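Local coordinates for oxysterol-binding protein homolog 3 (Saccharomyces cerevisiae, PDB 4INQ) that transfers lipids between membranes without vesicles, carrying each molecule through the cytosol in a hydrophobic pocket in a phosphoinositide-coupled, directional way, at residues Lys26-Arg31 / Thr309-Gly314; Ser70-Ile75 / Phe120-Ala125; Thr127-Arg132 / Gly314-Thr319; Val166-Lys171 / Leu179-Ile184. One frame throughout, in Å; residues are numbered along the deposited sequence.

The four contacts of this OSBP-related domain show how chemistry follows place in a fold. Interaction 1 is a surface contact in which two loops meet through a salt bridge, a small apolar wedge and a water. Interaction 3, buried, holds the loop that continues from the same 309-314 segment against strand 127-132, using threonine hydroxyls and a backbone bond; the two share Gly314. Interaction 2 is wholly buried and mostly apolar, a proline packed on the start of a helix, and its Leu72 touches Phe128 of interaction 3. Interaction 4, partly buried, is regular beta pairing. Interactions 2 and 4 both touch the phosphoinositide and meet where Ile75 reaches Asn181.

Interaction 1 of 4, residues Lys26-Arg31 / Thr309-Gly314; sequences KSVTRR and TEIEKG
Val28 and Ile311 form the dense part of this contact between two surface loops, with Val28 CG1 3.2 Å from Ile311 CG1. The same methyl also meets Glu310, at CG (3.2 Å) and, slightly nearer, at the carboxylate oxygen OE2 (3.1 Å), so one valine branch fills the angle between two neighbouring side chains. The other branch, CG2, lies 3.4 Å above one face of the Arg30 guanidinium, offset toward its rim. Thr309, a buried residue, lies next to it; its methyl CG2 stands 3.7 Å from Thr29 O.

Thr309 is held from its own side of the contact. Its OG1 accepts from Ile311 N, making an ST turn, and also donates to Glu312 OE1 (2.6 Å) on the syn side of that carboxylate; the same oxygen takes the bond from Thr309 N.

At the exposed end the packing gives way to charge. Lys26 NZ forms a salt bridge with Glu310 OE1 at 2.7 Å, the two chains coming from opposite directions. The lysine bends at chi3 (-63°) and chi4 (-69°), which brings its ammonium above the carboxylate plane, 73° out of it. At the other end Arg30 NH1 and Glu312 OE2 do not touch directly; a water bridges them, 3.2 Å from Arg30 NH1.

The chemistry is graded: the close valine-isoleucine packing and the buried threonine probably set the spacing; Lys26 and Glu310 add a charge pair on the exposed side, and the Arg30-Glu312 pair is joined through water. The N-terminal segment is thus fastened to the outside of the domain, away from its phosphoinositide site.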
# COMPACT_ATOMS: atom_id res chain seq x y z
N LYS A 26 -22.95 4.94 11.62
CA LYS A 26 -23.49 4.46 10.31
C LYS A 26 -22.57 3.43 9.68
O LYS A 26 -21.48 3.16 10.19
CB LYS A 26 -23.66 5.65 9.35
CG LYS A 26 -22.36 6.32 8.96
CD LYS A 26 -22.62 7.63 8.22
CE LYS A 26 -23.36 7.40 6.91
NZ LYS A 26 -22.51 6.70 5.91
N SER A 27 -23.02 2.84 8.57
CA SER A 27 -22.25 1.83 7.84
C SER A 27 -22.62 1.90 6.36
O SER A 27 -23.57 2.59 5.98
CB SER A 27 -22.57 0.43 8.35
OG SER A 27 -23.80 -0.02 7.81
N VAL A 28 -21.86 1.17 5.54
CA VAL A 28 -22.12 1.15 4.11
C VAL A 28 -21.96 -0.26 3.56
O VAL A 28 -21.31 -1.10 4.16
CB VAL A 28 -21.13 2.07 3.36
CG1 VAL A 28 -20.99 3.38 4.11
CG2 VAL A 28 -19.78 1.40 3.23
N THR A 29 -22.57 -0.50 2.40
CA THR A 29 -22.47 -1.79 1.74
C THR A 29 -21.36 -1.68 0.70
O THR A 29 -21.16 -0.62 0.10
CB THR A 29 -23.81 -2.18 1.05
OG1 THR A 29 -24.81 -2.41 2.04
CG2 THR A 29 -23.64 -3.44 0.22
N ARG A 30 -20.62 -2.77 0.50
CA ARG A 30 -19.52 -2.78 -0.46
C ARG A 30 -19.66 -3.95 -1.41
O ARG A 30 -20.27 -4.97 -1.08
CB ARG A 30 -18.19 -2.84 0.29
CG ARG A 30 -17.99 -1.68 1.24
CD ARG A 30 -16.69 -1.80 2.02
NE ARG A 30 -16.63 -0.79 3.07
CZ ARG A 30 -16.40 0.50 2.85
NH1 ARG A 30 -16.18 0.94 1.62
NH2 ARG A 30 -16.41 1.35 3.87
N ARG A 31 -19.09 -3.80 -2.60
CA ARG A 31 -19.17 -4.83 -3.62
C ARG A 31 -18.42 -6.10 -3.25
O ARG A 31 -18.89 -7.20 -3.53
CB ARG A 31 -18.68 -4.27 -4.96
CG ARG A 31 -17.29 -3.65 -4.92
CD ARG A 31 -16.97 -2.96 -6.25
NE ARG A 31 -15.58 -2.55 -6.31
CZ ARG A 31 -15.05 -1.85 -7.31
NH1 ARG A 31 -15.79 -1.48 -8.34
NH2 ARG A 31 -13.76 -1.54 -7.28
N THR A 309 -19.01 4.54 -2.69
CA THR A 309 -20.16 4.21 -1.86
C THR A 309 -20.78 5.49 -1.31
O THR A 309 -20.37 6.59 -1.66
CB THR A 309 -19.76 3.35 -0.66
OG1 THR A 309 -18.93 4.12 0.21
CG2 THR A 309 -19.01 2.10 -1.11
N GLU A 310 -21.77 5.33 -0.44
CA GLU A 310 -22.45 6.46 0.18
C GLU A 310 -21.46 7.38 0.89
O GLU A 310 -21.71 8.57 1.05
CB GLU A 310 -23.49 5.96 1.19
CG GLU A 310 -22.88 5.17 2.33
CD GLU A 310 -23.83 4.94 3.49
OE1 GLU A 310 -24.32 5.94 4.06
OE2 GLU A 310 -24.10 3.76 3.83
N ILE A 311 -20.35 6.81 1.35
CA ILE A 311 -19.33 7.57 2.05
C ILE A 311 -18.66 8.59 1.13
O ILE A 311 -18.47 9.75 1.50
CB ILE A 311 -18.22 6.63 2.59
CG1 ILE A 311 -18.79 5.69 3.66
CG2 ILE A 311 -17.07 7.46 3.16
CD1 ILE A 311 -19.16 6.38 4.94
N GLU A 312 -18.31 8.14 -0.07
CA GLU A 312 -17.62 8.98 -1.04
C GLU A 312 -18.53 9.79 -1.97
O GLU A 312 -18.20 10.91 -2.35
CB GLU A 312 -16.69 8.12 -1.91
CG GLU A 312 -15.56 7.38 -1.16
CD GLU A 312 -16.03 6.17 -0.38
OE1 GLU A 312 -17.03 5.54 -0.76
OE2 GLU A 312 -15.37 5.82 0.63
N LYS A 313 -19.67 9.21 -2.33
CA LYS A 313 -20.62 9.83 -3.24
C LYS A 313 -20.81 11.34 -3.04
O LYS A 313 -21.35 11.77 -2.02
CB LYS A 313 -21.96 9.11 -3.14
CG LYS A 313 -22.78 9.11 -4.42
CD LYS A 313 -23.52 10.43 -4.63
CE LYS A 313 -24.64 10.27 -5.65
NZ LYS A 313 -25.63 9.24 -5.21
N GLY A 314 -20.36 12.11 -4.02
CA GLY A 314 -20.50 13.56 -3.97
C GLY A 314 -19.65 14.27 -2.93
O GLY A 314 -19.88 15.45 -2.67
O HOH W 1 -14.68 3.74 1.95

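Interaction 2 of 4, residues Ser70-Ile75 / Phe120-Ala125; sequences SILQLI and FNPLLA. With PIF ((2R)-3-{[(S)-hydroxy{[(1R,2R,3R,4R,5S,6R)-2,3,5,6-tetrahydroxy-4-(phosphonooxy)cyclohexyl]oxy}phosphoryl]oxy}propane-1,2-diyl dioctanoate), chain B.
Pro122 rests against the first turn of helix 71-76, its ring reaching both Ile71 and Leu72. Pro122 CD lies 3.7 Å from Ile71 CB, the two side chains crossing at about a right angle, and Pro122 CG meets Leu72 CG at 3.8 Å. Ile71 carries CG1 beside its own backbone N (chi1 -70°), and with the chain extended from there CD1 passes the proline ring to reach Asn121 OD1, 3.6 Å away. Ile71 and Asn121 run side by side, pointing the same way.

The Asn121 side chain is less relaxed: its chi1 of -125° is not a staggered value. The amide is thereby turned to the ligand, where ND2 makes a weak hydrogen bond to O13 of the phosphoinositide (3.3 Å). Lys118 and Glu346, both hydrogen-bonded to the same lipid, stand close by. From the helix, Leu74 CD2 touches the acyl chain at C15 (3.8 Å).

Where the segments first meet, Ser70 and Phe120 form a single parallel bridge, and Ile71 N gives Phe120 O a weak bond. Ser70 is also the N-cap, in a capping box with Gln73: Ser70 N donates to Gln73 OE1 at 2.8 Å, in the carbonyl plane on a lone pair, and Gln73 N returns a weak bond to Ser70 OG. The stronger partner of that hydroxyl is the hydroxyl of Ser321.

Polar atoms are thus satisfied at the helix start, while the contact itself is largely apolar. The packing of Pro122 on Ile71 and Leu72 joins the helix start to the loop whose Asn121 amide faces the lipid.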
# COMPACT_ATOMS: atom_id res chain seq x y z
N SER A 70 -4.74 2.28 -8.25
CA SER A 70 -3.51 3.06 -8.32
C SER A 70 -2.57 2.63 -7.20
O SER A 70 -2.96 1.85 -6.33
CB SER A 70 -3.81 4.55 -8.18
OG SER A 70 -4.08 4.88 -6.82
N ILE A 71 -1.35 3.15 -7.21
CA ILE A 71 -0.36 2.83 -6.16
C ILE A 71 -0.83 3.37 -4.81
O ILE A 71 -0.57 2.77 -3.77
CB ILE A 71 1.02 3.46 -6.47
CG1 ILE A 71 1.66 2.75 -7.67
CG2 ILE A 71 1.92 3.34 -5.27
CD1 ILE A 71 2.89 3.47 -8.18
N LEU A 72 -1.51 4.51 -4.83
CA LEU A 72 -2.03 5.11 -3.61
C LEU A 72 -2.96 4.13 -2.91
O LEU A 72 -2.95 4.00 -1.68
CB LEU A 72 -2.79 6.40 -3.93
CG LEU A 72 -1.92 7.58 -4.37
CD1 LEU A 72 -2.80 8.68 -4.92
CD2 LEU A 72 -1.08 8.08 -3.17
N GLN A 73 -3.77 3.44 -3.71
CA GLN A 73 -4.73 2.46 -3.21
C GLN A 73 -4.03 1.18 -2.73
O GLN A 73 -4.42 0.57 -1.73
CB GLN A 73 -5.75 2.14 -4.32
CG GLN A 73 -6.71 3.30 -4.62
CD GLN A 73 -7.59 3.08 -5.84
OE1 GLN A 73 -7.09 2.94 -6.96
NE2 GLN A 73 -8.90 3.05 -5.63
N LEU A 74 -2.99 0.77 -3.46
CA LEU A 74 -2.22 -0.41 -3.08
C LEU A 74 -1.60 -0.21 -1.69
O LEU A 74 -1.74 -1.06 -0.79
CB LEU A 74 -1.10 -0.66 -4.08
CG LEU A 74 -0.05 -1.66 -3.59
CD1 LEU A 74 -0.56 -3.08 -3.77
CD2 LEU A 74 1.25 -1.46 -4.35
N ILE A 75 -0.91 0.91 -1.51
CA ILE A 75 -0.28 1.17 -0.23
C ILE A 75 -1.34 1.26 0.87
O ILE A 75 -1.06 0.97 2.02
CB ILE A 75 0.57 2.46 -0.29
CG1 ILE A 75 1.66 2.30 -1.35
CG2 ILE A 75 1.22 2.75 1.06
CD1 ILE A 75 2.62 1.18 -1.05
N PHE A 120 -1.84 1.29 -11.19
CA PHE A 120 -1.64 2.38 -12.13
C PHE A 120 -0.74 3.38 -11.40
O PHE A 120 -0.80 3.49 -10.18
CB PHE A 120 -2.95 3.09 -12.48
CG PHE A 120 -3.78 2.37 -13.51
CD1 PHE A 120 -4.37 1.15 -13.23
CD2 PHE A 120 -3.99 2.94 -14.76
CE1 PHE A 120 -5.17 0.50 -14.17
CE2 PHE A 120 -4.78 2.30 -15.71
CZ PHE A 120 -5.37 1.08 -15.42
N ASN A 121 0.09 4.08 -12.15
CA ASN A 121 0.95 5.08 -11.54
C ASN A 121 0.08 6.31 -11.36
O ASN A 121 -0.55 6.77 -12.31
CB ASN A 121 2.13 5.40 -12.45
CG ASN A 121 3.47 5.21 -11.76
OD1 ASN A 121 3.74 5.83 -10.72
ND2 ASN A 121 4.32 4.36 -12.33
N PRO A 122 -0.01 6.84 -10.13
CA PRO A 122 -0.83 8.03 -9.88
C PRO A 122 -0.22 9.25 -10.53
O PRO A 122 1.00 9.32 -10.71
CB PRO A 122 -0.82 8.15 -8.36
CG PRO A 122 -0.61 6.75 -7.89
CD PRO A 122 0.43 6.24 -8.86
N LEU A 123 -1.06 10.22 -10.88
CA LEU A 123 -0.59 11.46 -11.46
C LEU A 123 -0.15 12.35 -10.31
O LEU A 123 -0.54 12.11 -9.17
CB LEU A 123 -1.71 12.14 -12.23
CG LEU A 123 -2.36 11.31 -13.32
CD1 LEU A 123 -3.38 12.16 -14.06
CD2 LEU A 123 -1.28 10.78 -14.29
N LEU A 124 0.65 13.36 -10.59
CA LEU A 124 1.08 14.27 -9.54
C LEU A 124 -0.15 14.97 -8.99
O LEU A 124 -0.97 15.48 -9.76
CB LEU A 124 2.06 15.30 -10.10
CG LEU A 124 2.58 16.30 -9.07
CD1 LEU A 124 3.22 15.57 -7.90
CD2 LEU A 124 3.57 17.23 -9.75
N ALA A 125 -0.29 15.00 -7.67
CA ALA A 125 -1.43 15.64 -7.01
C ALA A 125 -2.69 14.77 -7.03
O ALA A 125 -3.77 15.21 -6.61
CB ALA A 125 -1.71 17.00 -7.62
C1 PIF B . 4.00 6.13 -16.51
O1 PIF B . 3.74 4.97 -15.71
P1 PIF B . 4.02 3.45 -16.17
C2 PIF B . 5.53 6.25 -16.85
O2 PIF B . 6.29 6.34 -15.63
C3 PIF B . 5.75 7.53 -17.73
O3 PIF B . 7.13 7.68 -18.06
C4 PIF B . 5.26 8.80 -16.97
O4 PIF B . 5.42 9.96 -17.79
P4 PIF B . 6.72 10.89 -17.87
C5 PIF B . 3.79 8.66 -16.60
O5 PIF B . 3.37 9.83 -15.90
C6 PIF B . 3.54 7.41 -15.73
O6 PIF B . 2.17 7.35 -15.41
C7 PIF B . 6.41 2.24 -15.55
C8 PIF B . 7.24 1.84 -14.29
C9 PIF B . 6.40 1.17 -13.18
C10 PIF B . 6.69 1.04 -10.82
C11 PIF B . 6.16 -0.19 -10.05
O11 PIF B . 4.22 3.25 -17.61
C12 PIF B . 5.57 0.19 -8.69
O12 PIF B . 2.76 2.60 -15.62
C13 PIF B . 5.17 -1.06 -7.88
O13 PIF B . 5.19 2.90 -15.19
C14 PIF B . 4.74 -0.69 -6.45
O14 PIF B . 8.37 0.99 -14.77
C15 PIF B . 4.81 -1.89 -5.51
O15 PIF B . 7.26 0.86 -12.07
C16 PIF B . 5.17 -1.50 -4.07
O16 PIF B . 6.60 2.17 -10.32
C17 PIF B . 6.38 -2.29 -3.53
O17 PIF B . 10.07 1.95 -13.59
C18 PIF B . 9.60 0.95 -14.13
C19 PIF B . 10.40 -0.35 -14.06
C20 PIF B . 10.16 -1.07 -12.73
C21 PIF B . 9.46 -2.42 -12.94
C22 PIF B . 8.95 -2.97 -11.76
C23 PIF B . 7.67 -3.51 -11.60
C24 PIF B . 7.13 -4.02 -10.40
C25 PIF B . 5.90 -4.63 -10.66
O41 PIF B . 6.23 12.41 -17.87
O42 PIF B . 7.51 10.51 -19.08
O43 PIF B . 7.54 10.71 -16.47

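Interaction 3 of 4, residues Thr127-Arg132 / Gly314-Thr319; sequences TFELIR and GNLPPT
Thr127 and Thr319 join the start of strand 127-132 to a proline-containing loop that lies alongside the antiparallel strands of the OSBP-related domain, an incomplete barrel in this family. Two bonds link the pair. Thr127 N donates to Thr319 O at 2.9 Å, almost perfectly straight (178°) although the donor stands above the carbonyl plane. The hydroxyls, Thr127 OG1 and Thr319 OG1, share a second bond of 2.8 Å that either could donate. Each OG1 sits between its own backbone N and carbonyl carbon (chi1 60° and 61°), and this brings the two oxygens together, with Pro317 CG 3.9 Å from Thr127 OG1.

Two residues along the strand, Glu129 again points toward the loop. Its chain is extended beyond CG, and the carboxylate is pressed by a methyl group of Leu316, so that the leucine packs on a group probably charged, given its salt bridge to Arg385 through OE1; OE2 is satisfied by a hydrogen bond with Tyr381, and both partners belong to helix 381-386. Putting an alanine here would probably leave Arg385 without this charge mate, cost Tyr381 OH this partner and open a gap beneath Leu316. Glu129 is thus a three-way joint between strand, loop and C-terminal helix. The closest point of the Leu316 contact is CD2 against Glu129 CD, at 3.3 Å.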
# COMPACT_ATOMS: atom_id res chain seq x y z
N THR A 127 -5.08 11.99 -5.59
CA THR A 127 -5.32 11.64 -4.20
C THR A 127 -6.16 10.38 -4.03
O THR A 127 -6.73 9.86 -5.00
CB THR A 127 -6.05 12.78 -3.44
OG1 THR A 127 -7.31 13.04 -4.07
CG2 THR A 127 -5.22 14.06 -3.45
N PHE A 128 -6.22 9.89 -2.80
CA PHE A 128 -7.03 8.73 -2.46
C PHE A 128 -7.38 8.78 -0.99
O PHE A 128 -6.49 8.77 -0.13
CB PHE A 128 -6.32 7.41 -2.75
CG PHE A 128 -7.15 6.20 -2.41
CD1 PHE A 128 -8.36 5.96 -3.08
CD2 PHE A 128 -6.77 5.33 -1.40
CE1 PHE A 128 -9.17 4.86 -2.75
CE2 PHE A 128 -7.56 4.22 -1.06
CZ PHE A 128 -8.77 3.99 -1.74
N GLU A 129 -8.67 8.85 -0.70
CA GLU A 129 -9.15 8.88 0.67
C GLU A 129 -9.77 7.51 0.94
O GLU A 129 -10.30 6.88 0.02
CB GLU A 129 -10.22 9.96 0.87
CG GLU A 129 -11.50 9.72 0.06
CD GLU A 129 -12.72 10.49 0.59
OE1 GLU A 129 -13.69 9.85 1.07
OE2 GLU A 129 -12.72 11.74 0.52
N LEU A 130 -9.70 7.06 2.18
CA LEU A 130 -10.29 5.79 2.54
C LEU A 130 -10.86 5.84 3.95
O LEU A 130 -10.11 5.88 4.93
CB LEU A 130 -9.26 4.66 2.44
CG LEU A 130 -9.82 3.25 2.68
CD1 LEU A 130 -10.91 2.93 1.66
CD2 LEU A 130 -8.70 2.24 2.59
N ILE A 131 -12.18 5.85 4.05
CA ILE A 131 -12.84 5.88 5.35
C ILE A 131 -13.51 4.54 5.61
O ILE A 131 -14.41 4.12 4.88
CB ILE A 131 -13.94 6.99 5.41
CG1 ILE A 131 -13.32 8.36 5.16
CG2 ILE A 131 -14.61 6.99 6.78
CD1 ILE A 131 -14.34 9.47 5.05
N ARG A 132 -13.05 3.85 6.65
CA ARG A 132 -13.63 2.57 7.03
C ARG A 132 -14.21 2.76 8.43
O ARG A 132 -13.51 2.59 9.43
CB ARG A 132 -12.57 1.46 7.05
CG ARG A 132 -11.94 1.17 5.68
CD ARG A 132 -12.90 0.48 4.74
NE ARG A 132 -13.47 -0.73 5.34
CZ ARG A 132 -13.71 -1.87 4.69
NH1 ARG A 132 -13.42 -1.96 3.39
NH2 ARG A 132 -14.22 -2.91 5.33
N GLY A 314 -20.36 12.11 -4.02
CA GLY A 314 -20.50 13.56 -3.97
C GLY A 314 -19.65 14.27 -2.93
O GLY A 314 -19.88 15.45 -2.67
N ASN A 315 -18.67 13.59 -2.36
CA ASN A 315 -17.82 14.20 -1.34
C ASN A 315 -16.36 14.26 -1.75
O ASN A 315 -15.53 14.84 -1.05
CB ASN A 315 -17.95 13.43 -0.02
CG ASN A 315 -19.34 13.56 0.60
OD1 ASN A 315 -19.68 12.84 1.55
ND2 ASN A 315 -20.14 14.48 0.08
N LEU A 316 -16.04 13.65 -2.88
CA LEU A 316 -14.66 13.59 -3.35
C LEU A 316 -14.15 14.81 -4.10
O LEU A 316 -14.88 15.45 -4.86
CB LEU A 316 -14.47 12.37 -4.26
CG LEU A 316 -14.69 10.97 -3.70
CD1 LEU A 316 -14.57 9.96 -4.83
CD2 LEU A 316 -13.66 10.67 -2.61
N PRO A 317 -12.87 15.15 -3.90
CA PRO A 317 -12.34 16.30 -4.63
C PRO A 317 -12.20 15.76 -6.07
O PRO A 317 -12.37 14.57 -6.31
CB PRO A 317 -10.98 16.52 -3.97
CG PRO A 317 -10.55 15.12 -3.65
CD PRO A 317 -11.81 14.49 -3.11
N PRO A 318 -11.89 16.63 -7.04
CA PRO A 318 -11.75 16.15 -8.42
C PRO A 318 -10.56 15.20 -8.68
O PRO A 318 -10.47 14.59 -9.75
CB PRO A 318 -11.60 17.45 -9.22
CG PRO A 318 -12.35 18.47 -8.36
CD PRO A 318 -11.92 18.10 -6.97
N THR A 319 -9.67 15.06 -7.71
CA THR A 319 -8.46 14.25 -7.85
C THR A 319 -8.42 12.82 -7.30
O THR A 319 -7.39 12.17 -7.41
CB THR A 319 -7.27 14.98 -7.21
OG1 THR A 319 -7.55 15.18 -5.81
CG2 THR A 319 -7.06 16.33 -7.85

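Interaction 4 of 4, residues Val166-Lys171 / Leu179-Ile184; sequences VTPSQK and LNNEGI. With PIF ((2R)-3-{[(S)-hydroxy{[(1R,2R,3R,4R,5S,6R)-2,3,5,6-tetrahydroxy-4-(phosphonooxy)cyclohexyl]oxy}phosphoryl]oxy}propane-1,2-diyl dioctanoate), chain B.
Leu179 packs on Gln170 in the beta hairpin of strands 160-172 and 177-189, among the antiparallel strands of the barrel-like lipid-binding domain of the OSBP family. Leu179 CD2 lies 3.5 Å from Gln170 CG. Beyond CG the glutamine bends (chi2 77°), which lays its amide along the bound phosphoinositide, with NE2 3.5 Å from the acyl atom C20. Exchanging Gln170 for a glycine would probably uncover the acyl chains at this point and take away the surface on which Leu179 rests.

Asn180 follows on the other face, in a hydrogen-bonded pair with Ser169. Its carbonyl receives Ser169 N nearly straight on, at 2.8 Å, and Ser169 OG at 3.3 Å from above the carbonyl plane. Asn181 turns back to the lipid side, opposite Pro168. Its CB meets Val166 CG2, and ND2 touches both Pro168 CB and, at 3.4 Å, the lipid tail atom C17, the two about a right angle apart seen from the nitrogen, which is buried with no partner in the model.

Glu182 pairs with Thr167 through two backbone bonds, and its side chain crosses the outer face, CG 3.2 Å from Thr167 O and OE2 near Ser169 OG. Regular pairing is interrupted at Gly183: a CB there would be jammed against the carbonyl O of Glu182 at these backbone angles, and would also fall 3.3 Å from Val166 CA.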
# COMPACT_ATOMS: atom_id res chain seq x y z
N VAL A 166 6.40 7.56 1.35
CA VAL A 166 7.05 6.45 0.68
C VAL A 166 7.38 6.64 -0.80
O VAL A 166 6.66 7.31 -1.55
CB VAL A 166 6.19 5.17 0.82
CG1 VAL A 166 4.86 5.37 0.13
CG2 VAL A 166 6.93 3.97 0.25
N THR A 167 8.48 6.02 -1.18
CA THR A 167 8.96 6.04 -2.55
C THR A 167 9.25 4.59 -2.94
O THR A 167 10.29 4.04 -2.58
CB THR A 167 10.25 6.87 -2.67
OG1 THR A 167 9.96 8.23 -2.35
CG2 THR A 167 10.80 6.78 -4.08
N PRO A 168 8.32 3.95 -3.67
CA PRO A 168 8.53 2.57 -4.09
C PRO A 168 9.70 2.50 -5.07
O PRO A 168 9.75 3.27 -6.03
CB PRO A 168 7.21 2.21 -4.76
CG PRO A 168 6.21 3.10 -4.06
CD PRO A 168 6.96 4.40 -4.00
N SER A 169 10.64 1.59 -4.83
CA SER A 169 11.79 1.45 -5.70
C SER A 169 11.97 -0.01 -6.12
O SER A 169 11.75 -0.92 -5.32
CB SER A 169 13.06 1.93 -5.00
OG SER A 169 13.35 1.14 -3.87
N GLN A 170 12.36 -0.22 -7.37
CA GLN A 170 12.57 -1.56 -7.89
C GLN A 170 13.95 -1.66 -8.53
O GLN A 170 14.42 -0.70 -9.15
CB GLN A 170 11.50 -1.90 -8.94
CG GLN A 170 10.08 -1.56 -8.52
CD GLN A 170 9.77 -0.08 -8.63
OE1 GLN A 170 9.03 0.47 -7.82
NE2 GLN A 170 10.33 0.57 -9.65
N LYS A 171 14.59 -2.81 -8.39
CA LYS A 171 15.91 -2.99 -8.97
C LYS A 171 16.06 -4.37 -9.56
O LYS A 171 15.93 -5.38 -8.87
CB LYS A 171 17.01 -2.75 -7.93
CG LYS A 171 17.25 -1.27 -7.62
CD LYS A 171 17.68 -0.52 -8.88
CE LYS A 171 17.65 0.99 -8.69
NZ LYS A 171 17.98 1.72 -9.95
N LEU A 179 12.09 -5.34 -4.57
CA LEU A 179 11.03 -4.38 -4.33
C LEU A 179 11.15 -3.81 -2.92
O LEU A 179 11.16 -4.54 -1.93
CB LEU A 179 9.67 -5.03 -4.48
CG LEU A 179 9.35 -5.60 -5.86
CD1 LEU A 179 8.05 -6.38 -5.80
CD2 LEU A 179 9.27 -4.48 -6.87
N ASN A 180 11.27 -2.49 -2.84
CA ASN A 180 11.39 -1.84 -1.55
C ASN A 180 10.58 -0.57 -1.50
O ASN A 180 10.58 0.21 -2.44
CB ASN A 180 12.84 -1.46 -1.25
CG ASN A 180 13.72 -2.65 -1.02
OD1 ASN A 180 14.19 -3.27 -1.97
ND2 ASN A 180 13.94 -2.99 0.25
N ASN A 181 9.86 -0.39 -0.40
CA ASN A 181 9.11 0.83 -0.21
C ASN A 181 10.05 1.66 0.66
O ASN A 181 10.26 1.35 1.83
CB ASN A 181 7.80 0.56 0.53
CG ASN A 181 6.63 0.34 -0.42
OD1 ASN A 181 5.51 0.05 0.02
ND2 ASN A 181 6.87 0.49 -1.72
N GLU A 182 10.65 2.68 0.07
CA GLU A 182 11.57 3.52 0.82
C GLU A 182 10.80 4.49 1.68
O GLU A 182 9.98 5.26 1.18
CB GLU A 182 12.48 4.27 -0.14
CG GLU A 182 13.13 3.36 -1.16
CD GLU A 182 14.12 4.09 -2.04
OE1 GLU A 182 13.81 5.22 -2.47
OE2 GLU A 182 15.20 3.52 -2.31
N GLY A 183 11.04 4.45 2.98
CA GLY A 183 10.34 5.35 3.87
C GLY A 183 9.98 4.70 5.19
O GLY A 183 9.88 3.47 5.27
N ILE A 184 9.79 5.52 6.21
CA ILE A 184 9.46 5.04 7.54
C ILE A 184 7.98 5.20 7.83
O ILE A 184 7.41 6.26 7.59
CB ILE A 184 10.25 5.82 8.64
CG1 ILE A 184 11.74 5.49 8.59
CG2 ILE A 184 9.70 5.48 10.02
CD1 ILE A 184 12.47 6.06 7.39
C1 PIF B . 4.00 6.13 -16.51
O1 PIF B . 3.74 4.97 -15.71
P1 PIF B . 4.02 3.45 -16.17
C2 PIF B . 5.53 6.25 -16.85
O2 PIF B . 6.29 6.34 -15.63
C3 PIF B . 5.75 7.53 -17.73
O3 PIF B . 7.13 7.68 -18.06
C4 PIF B . 5.26 8.80 -16.97
O4 PIF B . 5.42 9.96 -17.79
P4 PIF B . 6.72 10.89 -17.87
C5 PIF B . 3.79 8.66 -16.60
O5 PIF B . 3.37 9.83 -15.90
C6 PIF B . 3.54 7.41 -15.73
O6 PIF B . 2.17 7.35 -15.41
C7 PIF B . 6.41 2.24 -15.55
C8 PIF B . 7.24 1.84 -14.29
C9 PIF B . 6.40 1.17 -13.18
C10 PIF B . 6.69 1.04 -10.82
C11 PIF B . 6.16 -0.19 -10.05
O11 PIF B . 4.22 3.25 -17.61
C12 PIF B . 5.57 0.19 -8.69
O12 PIF B . 2.76 2.60 -15.62
C13 PIF B . 5.17 -1.06 -7.88
O13 PIF B . 5.19 2.90 -15.19
C14 PIF B . 4.74 -0.69 -6.45
O14 PIF B . 8.37 0.99 -14.77
C15 PIF B . 4.81 -1.89 -5.51
O15 PIF B . 7.26 0.86 -12.07
C16 PIF B . 5.17 -1.50 -4.07
O16 PIF B . 6.60 2.17 -10.32
C17 PIF B . 6.38 -2.29 -3.53
O17 PIF B . 10.07 1.95 -13.59
C18 PIF B . 9.60 0.95 -14.13
C19 PIF B . 10.40 -0.35 -14.06
C20 PIF B . 10.16 -1.07 -12.73
C21 PIF B . 9.46 -2.42 -12.94
C22 PIF B . 8.95 -2.97 -11.76
C23 PIF B . 7.67 -3.51 -11.60
C24 PIF B . 7.13 -4.02 -10.40
C25 PIF B . 5.90 -4.63 -10.66
O41 PIF B . 6.23 12.41 -17.87
O42 PIF B . 7.51 10.51 -19.08
O43 PIF B . 7.54 10.71 -16.47